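Local coordinates for protein cytokinin riboside 5'-monophosphate phosphoribohydrolase (Streptomyces coelicolor, PDB 5ZI9) that belongs to the SLOG clan of proteins, built round a Rossmann-like parallel sheet, at residues Leu71-Thr83 / Phe105-Ala119. Numbering follows the deposited sequence.
With EDO (1,2-ethanediol), chain J; EDO (1,2-ethanediol), chain M.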
ATOM      1  N   LEU B  71     -19.852   8.326 -11.404  1.00 42.91           N
ATOM      2  CA  LEU B  71     -20.910   9.227 -10.977  1.00 41.11           C
ATOM      3  C   LEU B  71     -20.863  10.447 -11.844  1.00 42.10           C
ATOM      4  O   LEU B  71     -19.779  10.942 -12.096  1.00 50.52           O
ATOM      5  CB  LEU B  71     -20.706   9.708  -9.542  1.00 40.78           C
ATOM      6  CG  LEU B  71     -21.574   9.140  -8.430  1.00 40.45           C
ATOM      7  CD1 LEU B  71     -21.697  10.178  -7.325  1.00 39.83           C
ATOM      8  CD2 LEU B  71     -22.955   8.702  -8.882  1.00 38.89           C
ATOM      9  N   PRO B  72     -22.024  10.945 -12.303  1.00 42.25           N
ATOM     10  CA  PRO B  72     -22.056  12.268 -12.952  1.00 41.31           C
ATOM     11  C   PRO B  72     -22.055  13.370 -11.905  1.00 38.93           C
ATOM     12  O   PRO B  72     -22.055  13.069 -10.728  1.00 45.75           O
ATOM     13  CB  PRO B  72     -23.390  12.241 -13.703  1.00 40.50           C
ATOM     14  CG  PRO B  72     -24.254  11.388 -12.855  1.00 41.54           C
ATOM     15  CD  PRO B  72     -23.344  10.292 -12.359  1.00 41.09           C
ATOM     16  N   PRO B  73     -22.048  14.639 -12.317  1.00 37.73           N
ATOM     17  CA  PRO B  73     -22.151  15.775 -11.417  1.00 35.61           C
ATOM     18  C   PRO B  73     -23.274  15.628 -10.410  1.00 35.59           C
ATOM     19  O   PRO B  73     -24.385  15.261 -10.811  1.00 36.96           O
ATOM     20  CB  PRO B  73     -22.482  16.902 -12.374  1.00 35.87           C
ATOM     21  CG  PRO B  73     -21.735  16.557 -13.604  1.00 36.59           C
ATOM     22  CD  PRO B  73     -21.572  15.060 -13.643  1.00 38.21           C
ATOM     23  N   ALA B  74     -23.001  15.890  -9.125  1.00 32.96           N
ATOM     24  CA  ALA B  74     -24.006  15.650  -8.085  1.00 30.99           C
ATOM     25  C   ALA B  74     -24.122  16.765  -7.109  1.00 29.07           C
ATOM     26  O   ALA B  74     -23.256  17.618  -7.044  1.00 30.37           O
ATOM     27  CB  ALA B  74     -23.687  14.378  -7.332  1.00 31.56           C
ATOM     28  N   ILE B  75     -25.219  16.741  -6.361  1.00 26.20           N
ATOM     29  CA  ILE B  75     -25.435  17.613  -5.212  1.00 25.79           C
ATOM     30  C   ILE B  75     -25.701  16.722  -3.998  1.00 23.66           C
ATOM     31  O   ILE B  75     -26.412  15.749  -4.104  1.00 23.43           O
ATOM     32  CB  ILE B  75     -26.632  18.552  -5.450  1.00 26.22           C
ATOM     33  CG1 ILE B  75     -26.307  19.564  -6.551  1.00 26.36           C
ATOM     34  CG2 ILE B  75     -27.092  19.234  -4.162  1.00 26.03           C
ATOM     35  CD1 ILE B  75     -25.166  20.507  -6.258  1.00 26.73           C
ATOM     36  N   SER B  76     -25.126  17.062  -2.859  1.00 22.78           N
ATOM     37  CA  SER B  76     -25.304  16.260  -1.653  1.00 23.12           C
ATOM     38  C   SER B  76     -26.362  16.912  -0.793  1.00 22.57           C
ATOM     39  O   SER B  76     -26.237  18.091  -0.468  1.00 21.35           O
ATOM     40  CB  SER B  76     -24.002  16.109  -0.863  1.00 22.83           C
ATOM     41  OG  SER B  76     -23.149  15.169  -1.483  1.00 22.46           O
ATOM     42  N   VAL B  77     -27.386  16.131  -0.425  1.00 23.39           N
ATOM     43  CA  VAL B  77     -28.543  16.630   0.327  1.00 24.60           C
ATOM     44  C   VAL B  77     -28.590  16.047   1.723  1.00 23.28           C
ATOM     45  O   VAL B  77     -28.376  14.866   1.909  1.00 23.88           O
ATOM     46  CB  VAL B  77     -29.859  16.343  -0.432  1.00 24.89           C
ATOM     47  CG1 VAL B  77     -31.062  16.886   0.349  1.00 24.86           C
ATOM     48  CG2 VAL B  77     -29.755  16.969  -1.809  1.00 24.22           C
ATOM     49  N   PHE B  78     -28.858  16.905   2.690  1.00 24.26           N
ATOM     50  CA  PHE B  78     -28.831  16.555   4.112  1.00 23.91           C
ATOM     51  C   PHE B  78     -30.091  17.065   4.734  1.00 23.84           C
ATOM     52  O   PHE B  78     -30.736  17.995   4.244  1.00 24.24           O
ATOM     53  CB  PHE B  78     -27.650  17.214   4.841  1.00 25.10           C
ATOM     54  CG  PHE B  78     -26.329  16.862   4.258  1.00 26.75           C
ATOM     55  CD1 PHE B  78     -25.676  15.692   4.638  1.00 28.42           C
ATOM     56  CD2 PHE B  78     -25.763  17.668   3.270  1.00 26.21           C
ATOM     57  CE1 PHE B  78     -24.480  15.351   4.044  1.00 28.83           C
ATOM     58  CE2 PHE B  78     -24.562  17.343   2.712  1.00 26.45           C
ATOM     59  CZ  PHE B  78     -23.929  16.178   3.083  1.00 27.89           C
ATOM     60  N   GLY B  79     -30.407  16.472   5.855  1.00 24.35           N
ATOM     61  CA  GLY B  79     -31.588  16.822   6.575  1.00 25.86           C
ATOM     62  C   GLY B  79     -31.889  15.718   7.545  1.00 27.06           C
ATOM     63  O   GLY B  79     -31.328  14.621   7.442  1.00 28.58           O
ATOM     64  N   SER B  80     -32.793  16.024   8.467  1.00 29.01           N
ATOM     65  CA  SER B  80     -33.206  15.119   9.543  1.00 30.54           C
ATOM     66  C   SER B  80     -33.581  13.720   9.102  1.00 32.48           C
ATOM     67  O   SER B  80     -34.252  13.527   8.082  1.00 33.60           O
ATOM     68  CB  SER B  80     -34.374  15.705  10.310  1.00 29.65           C
ATOM     69  OG  SER B  80     -34.761  14.851  11.354  1.00 29.79           O
ATOM     70  N   ALA B  81     -33.122  12.764   9.906  1.00 35.59           N
ATOM     71  CA  ALA B  81     -33.480  11.347   9.776  1.00 39.07           C
ATOM     72  C   ALA B  81     -34.922  11.057  10.227  1.00 38.58           C
ATOM     73  O   ALA B  81     -35.513  10.064   9.800  1.00 37.73           O
ATOM     74  CB  ALA B  81     -32.507  10.482  10.581  1.00 38.61           C
ATOM     75  N   ARG B  82     -35.470  11.948  11.048  1.00 37.08           N
ATOM     76  CA  ARG B  82     -36.700  11.715  11.763  1.00 37.33           C
ATOM     77  C   ARG B  82     -37.897  12.350  11.092  1.00 36.54           C
ATOM     78  O   ARG B  82     -39.009  12.156  11.527  1.00 37.27           O
ATOM     79  CB  ARG B  82     -36.550  12.273  13.171  1.00 40.57           C
ATOM     80  CG  ARG B  82     -35.251  11.837  13.829  1.00 47.04           C
ATOM     81  CD  ARG B  82     -35.012  12.442  15.198  1.00 50.35           C
ATOM     82  NE  ARG B  82     -33.655  12.114  15.672  1.00 53.39           N
ATOM     83  CZ  ARG B  82     -33.261  12.132  16.952  1.00 57.69           C
ATOM     84  NH1 ARG B  82     -34.104  12.487  17.939  1.00 61.68           N
ATOM     85  NH2 ARG B  82     -31.998  11.818  17.257  1.00 51.93           N
ATOM     86  N   THR B  83     -37.692  13.108  10.031  1.00 38.65           N
ATOM     87  CA  THR B  83     -38.796  13.775   9.357  1.00 38.66           C
ATOM     88  C   THR B  83     -39.880  12.752   8.930  1.00 38.75           C
ATOM     89  O   THR B  83     -39.565  11.799   8.217  1.00 35.97           O
ATOM     90  CB  THR B  83     -38.275  14.549   8.142  1.00 38.91           C
ATOM     91  OG1 THR B  83     -37.364  15.549   8.603  1.00 40.41           O
ATOM     92  CG2 THR B  83     -39.373  15.225   7.417  1.00 40.24           C
ATOM     93  N   PHE B 105     -28.190  17.074 -12.194  1.00 35.41           N
ATOM     94  CA  PHE B 105     -27.383  16.547 -11.092  1.00 34.62           C
ATOM     95  C   PHE B 105     -27.800  15.170 -10.620  1.00 34.08           C
ATOM     96  O   PHE B 105     -28.987  14.824 -10.635  1.00 33.27           O
ATOM     97  CB  PHE B 105     -27.457  17.480  -9.879  1.00 34.54           C
ATOM     98  CG  PHE B 105     -26.861  18.832 -10.124  1.00 34.91           C
ATOM     99  CD1 PHE B 105     -25.491  18.978 -10.284  1.00 34.47           C
ATOM    100  CD2 PHE B 105     -27.669  19.958 -10.204  1.00 34.68           C
ATOM    101  CE1 PHE B 105     -24.934  20.227 -10.513  1.00 36.62           C
ATOM    102  CE2 PHE B 105     -27.120  21.204 -10.445  1.00 37.06           C
ATOM    103  CZ  PHE B 105     -25.745  21.344 -10.596  1.00 35.34           C
ATOM    104  N   ALA B 106     -26.831  14.398 -10.133  1.00 32.43           N
ATOM    105  CA  ALA B 106     -27.158  13.226  -9.314  1.00 30.71           C
ATOM    106  C   ALA B 106     -27.512  13.651  -7.885  1.00 27.86           C
ATOM    107  O   ALA B 106     -27.110  14.713  -7.426  1.00 26.99           O
ATOM    108  CB  ALA B 106     -26.007  12.248  -9.323  1.00 30.67           C
ATOM    109  N   VAL B 107     -28.262  12.839  -7.172  1.00 26.22           N
ATOM    110  CA  VAL B 107     -28.537  13.206  -5.803  1.00 27.16           C
ATOM    111  C   VAL B 107     -27.850  12.266  -4.832  1.00 27.72           C
ATOM    112  O   VAL B 107     -28.085  11.069  -4.877  1.00 26.12           O
ATOM    113  CB  VAL B 107     -30.030  13.256  -5.539  1.00 26.87           C
ATOM    114  CG1 VAL B 107     -30.312  13.622  -4.073  1.00 26.96           C
ATOM    115  CG2 VAL B 107     -30.649  14.274  -6.485  1.00 26.49           C
ATOM    116  N   ILE B 108     -27.017  12.833  -3.954  1.00 28.19           N
ATOM    117  CA  ILE B 108     -26.294  12.063  -2.936  1.00 28.86           C
ATOM    118  C   ILE B 108     -26.872  12.335  -1.566  1.00 26.15           C
ATOM    119  O   ILE B 108     -27.035  13.467  -1.200  1.00 25.51           O
ATOM    120  CB  ILE B 108     -24.783  12.393  -2.923  1.00 29.72           C
ATOM    121  CG1 ILE B 108     -24.116  12.028  -4.255  1.00 28.09           C
ATOM    122  CG2 ILE B 108     -24.086  11.586  -1.827  1.00 31.98           C
ATOM    123  CD1 ILE B 108     -22.751  12.641  -4.424  1.00 28.08           C
ATOM    124  N   THR B 109     -27.192  11.292  -0.815  1.00 25.54           N
ATOM    125  CA  THR B 109     -27.598  11.488   0.582  1.00 26.97           C
ATOM    126  C   THR B 109     -26.938  10.526   1.567  1.00 26.38           C
ATOM    127  O   THR B 109     -26.164   9.649   1.212  1.00 26.33           O
ATOM    128  CB  THR B 109     -29.116  11.365   0.777  1.00 26.44           C
ATOM    129  OG1 THR B 109     -29.461   9.983   0.783  1.00 27.35           O
ATOM    130  CG2 THR B 109     -29.862  12.121  -0.293  1.00 26.73           C
ATOM    131  N   GLY B 110     -27.273  10.686   2.833  1.00 26.12           N
ATOM    132  CA  GLY B 110     -26.857   9.706   3.826  1.00 25.08           C
ATOM    133  C   GLY B 110     -27.466   8.327   3.702  1.00 24.19           C
ATOM    134  O   GLY B 110     -27.039   7.436   4.429  1.00 23.84           O
ATOM    135  N   GLY B 111     -28.466   8.144   2.823  1.00 23.70           N
ATOM    136  CA  GLY B 111     -29.116   6.850   2.637  1.00 23.20           C
ATOM    137  C   GLY B 111     -30.075   6.509   3.772  1.00 23.14           C
ATOM    138  O   GLY B 111     -30.610   5.415   3.815  1.00 23.11           O
ATOM    139  N   GLY B 112     -30.321   7.444   4.684  1.00 23.13           N
ATOM    140  CA  GLY B 112     -31.217   7.180   5.781  1.00 25.13           C
ATOM    141  C   GLY B 112     -32.689   7.346   5.451  1.00 25.37           C
ATOM    142  O   GLY B 112     -33.074   7.474   4.294  1.00 27.30           O
ATOM    143  N   PRO B 113     -33.522   7.349   6.481  1.00 25.60           N
ATOM    144  CA  PRO B 113     -34.920   7.723   6.430  1.00 26.19           C
ATOM    145  C   PRO B 113     -35.116   9.248   6.466  1.00 27.21           C
ATOM    146  O   PRO B 113     -34.138  10.003   6.310  1.00 25.87           O
ATOM    147  CB  PRO B 113     -35.467   7.084   7.692  1.00 25.84           C
ATOM    148  CG  PRO B 113     -34.333   7.188   8.645  1.00 27.31           C
ATOM    149  CD  PRO B 113     -33.132   6.874   7.817  1.00 26.14           C
ATOM    150  N   GLY B 114     -36.375   9.674   6.640  1.00 27.86           N
ATOM    151  CA  GLY B 114     -36.755  11.086   6.727  1.00 28.80           C
ATOM    152  C   GLY B 114     -36.438  11.906   5.464  1.00 28.24           C
ATOM    153  O   GLY B 114     -36.668  11.468   4.327  1.00 27.69           O
ATOM    154  N   ALA B 115     -35.883  13.092   5.686  1.00 27.85           N
ATOM    155  CA  ALA B 115     -35.476  13.976   4.609  1.00 28.07           C
ATOM    156  C   ALA B 115     -34.476  13.352   3.618  1.00 27.65           C
ATOM    157  O   ALA B 115     -34.465  13.686   2.440  1.00 28.87           O
ATOM    158  CB  ALA B 115     -34.909  15.237   5.215  1.00 26.66           C
ATOM    159  N   MET B 116     -33.616  12.459   4.088  1.00 30.45           N
ATOM    160  CA  MET B 116     -32.692  11.758   3.164  1.00 31.10           C
ATOM    161  C   MET B 116     -33.480  10.929   2.168  1.00 30.07           C
ATOM    162  O   MET B 116     -33.254  11.001   0.965  1.00 29.16           O
ATOM    163  CB  MET B 116     -31.714  10.845   3.934  1.00 30.29           C
ATOM    164  CG  MET B 116     -30.553  11.588   4.573  1.00 30.00           C
ATOM    165  SD  MET B 116     -29.660  10.648   5.811  1.00 26.87           S
ATOM    166  CE  MET B 116     -30.897  10.594   7.109  1.00 29.03           C
ATOM    167  N   GLU B 117     -34.403  10.145   2.711  1.00 31.24           N
ATOM    168  CA  GLU B 117     -35.287   9.298   1.926  1.00 33.60           C
ATOM    169  C   GLU B 117     -36.125  10.130   0.960  1.00 29.80           C
ATOM    170  O   GLU B 117     -36.220   9.800  -0.237  1.00 28.34           O
ATOM    171  CB  GLU B 117     -36.162   8.498   2.877  1.00 36.75           C
ATOM    172  CG  GLU B 117     -37.122   7.524   2.214  1.00 39.44           C
ATOM    173  CD  GLU B 117     -38.049   6.946   3.248  1.00 39.52           C
ATOM    174  OE1 GLU B 117     -38.861   7.712   3.823  1.00 38.12           O
ATOM    175  OE2 GLU B 117     -37.914   5.738   3.522  1.00 42.99           O
ATOM    176  N   ALA B 118     -36.666  11.235   1.474  1.00 28.09           N
ATOM    177  CA  ALA B 118     -37.394  12.221   0.644  1.00 27.98           C
ATOM    178  C   ALA B 118     -36.609  12.601  -0.593  1.00 27.25           C
ATOM    179  O   ALA B 118     -37.096  12.471  -1.720  1.00 26.03           O
ATOM    180  CB  ALA B 118     -37.735  13.459   1.440  1.00 27.14           C
ATOM    181  N   ALA B 119     -35.377  13.033  -0.406  1.00 28.71           N
ATOM    182  CA  ALA B 119     -34.577  13.433  -1.575  1.00 32.61           C
ATOM    183  C   ALA B 119     -34.279  12.252  -2.531  1.00 32.25           C
ATOM    184  O   ALA B 119     -34.416  12.384  -3.756  1.00 29.69           O
ATOM    185  CB  ALA B 119     -33.304  14.175  -1.151  1.00 32.63           C
TER
HETATM  186  C1  EDO J 500     -26.503  13.197   8.449  1.00 38.80           C
HETATM  187  O1  EDO J 500     -26.130  12.441   7.262  1.00 38.20           O
HETATM  188  C2  EDO J 500     -27.982  13.645   8.351  1.00 38.20           C
HETATM  189  O2  EDO J 500     -28.303  14.168   7.043  1.00 33.97           O
HETATM  190  C1  EDO M 503     -28.604  12.832 -12.707  1.00 32.91           C
HETATM  191  O1  EDO M 503     -29.725  12.354 -11.905  1.00 30.58           O
HETATM  192  C2  EDO M 503     -28.744  12.492 -14.179  1.00 33.81           C
HETATM  193  O2  EDO M 503     -28.281  11.122 -14.321  1.00 39.97           O
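I75 lays its CG1 over one face of the F105 ring, 3.9 Å from the centroid and 17° off the normal, a CH-pi contact. With chi1 -68°, CG1 stands beside the backbone N, on the side where the ring lies; V246 of helix 239-249 touches both residues. On the other face of the sheet the small A74 lets I108 reach across, its CD1 3.5 Å from A74 CB, while L71 CD1 meets the same methyl obliquely. S76 OG lies against I108 CB, but its hydrogen bond goes to F163 O. Strands 74-78 and 106-109 run parallel, joined by three backbone bonds such as V77 N to I108 O at 2.8 Å, with a fourth from A106 N to P73 O just ahead of strand 74-78; with helix 88-102 they form a beta-alpha-beta unit of the Rossmann-like fold. V77, branched as suits a strand, splits its methyls: CG1, anti to the backbone N (chi1 -179°), packs on A119 CB at 3.8 Å, and CG2 faces V107 CG1. Beyond the strands, S80 O accepts A115 N at 2.9 Å, at the start of helix 115-125. The A115 methyl CB lies 3.8 Å from G79 C, against a residue with no side chain to get in its way. M116 turns its CE alongside A81 CB.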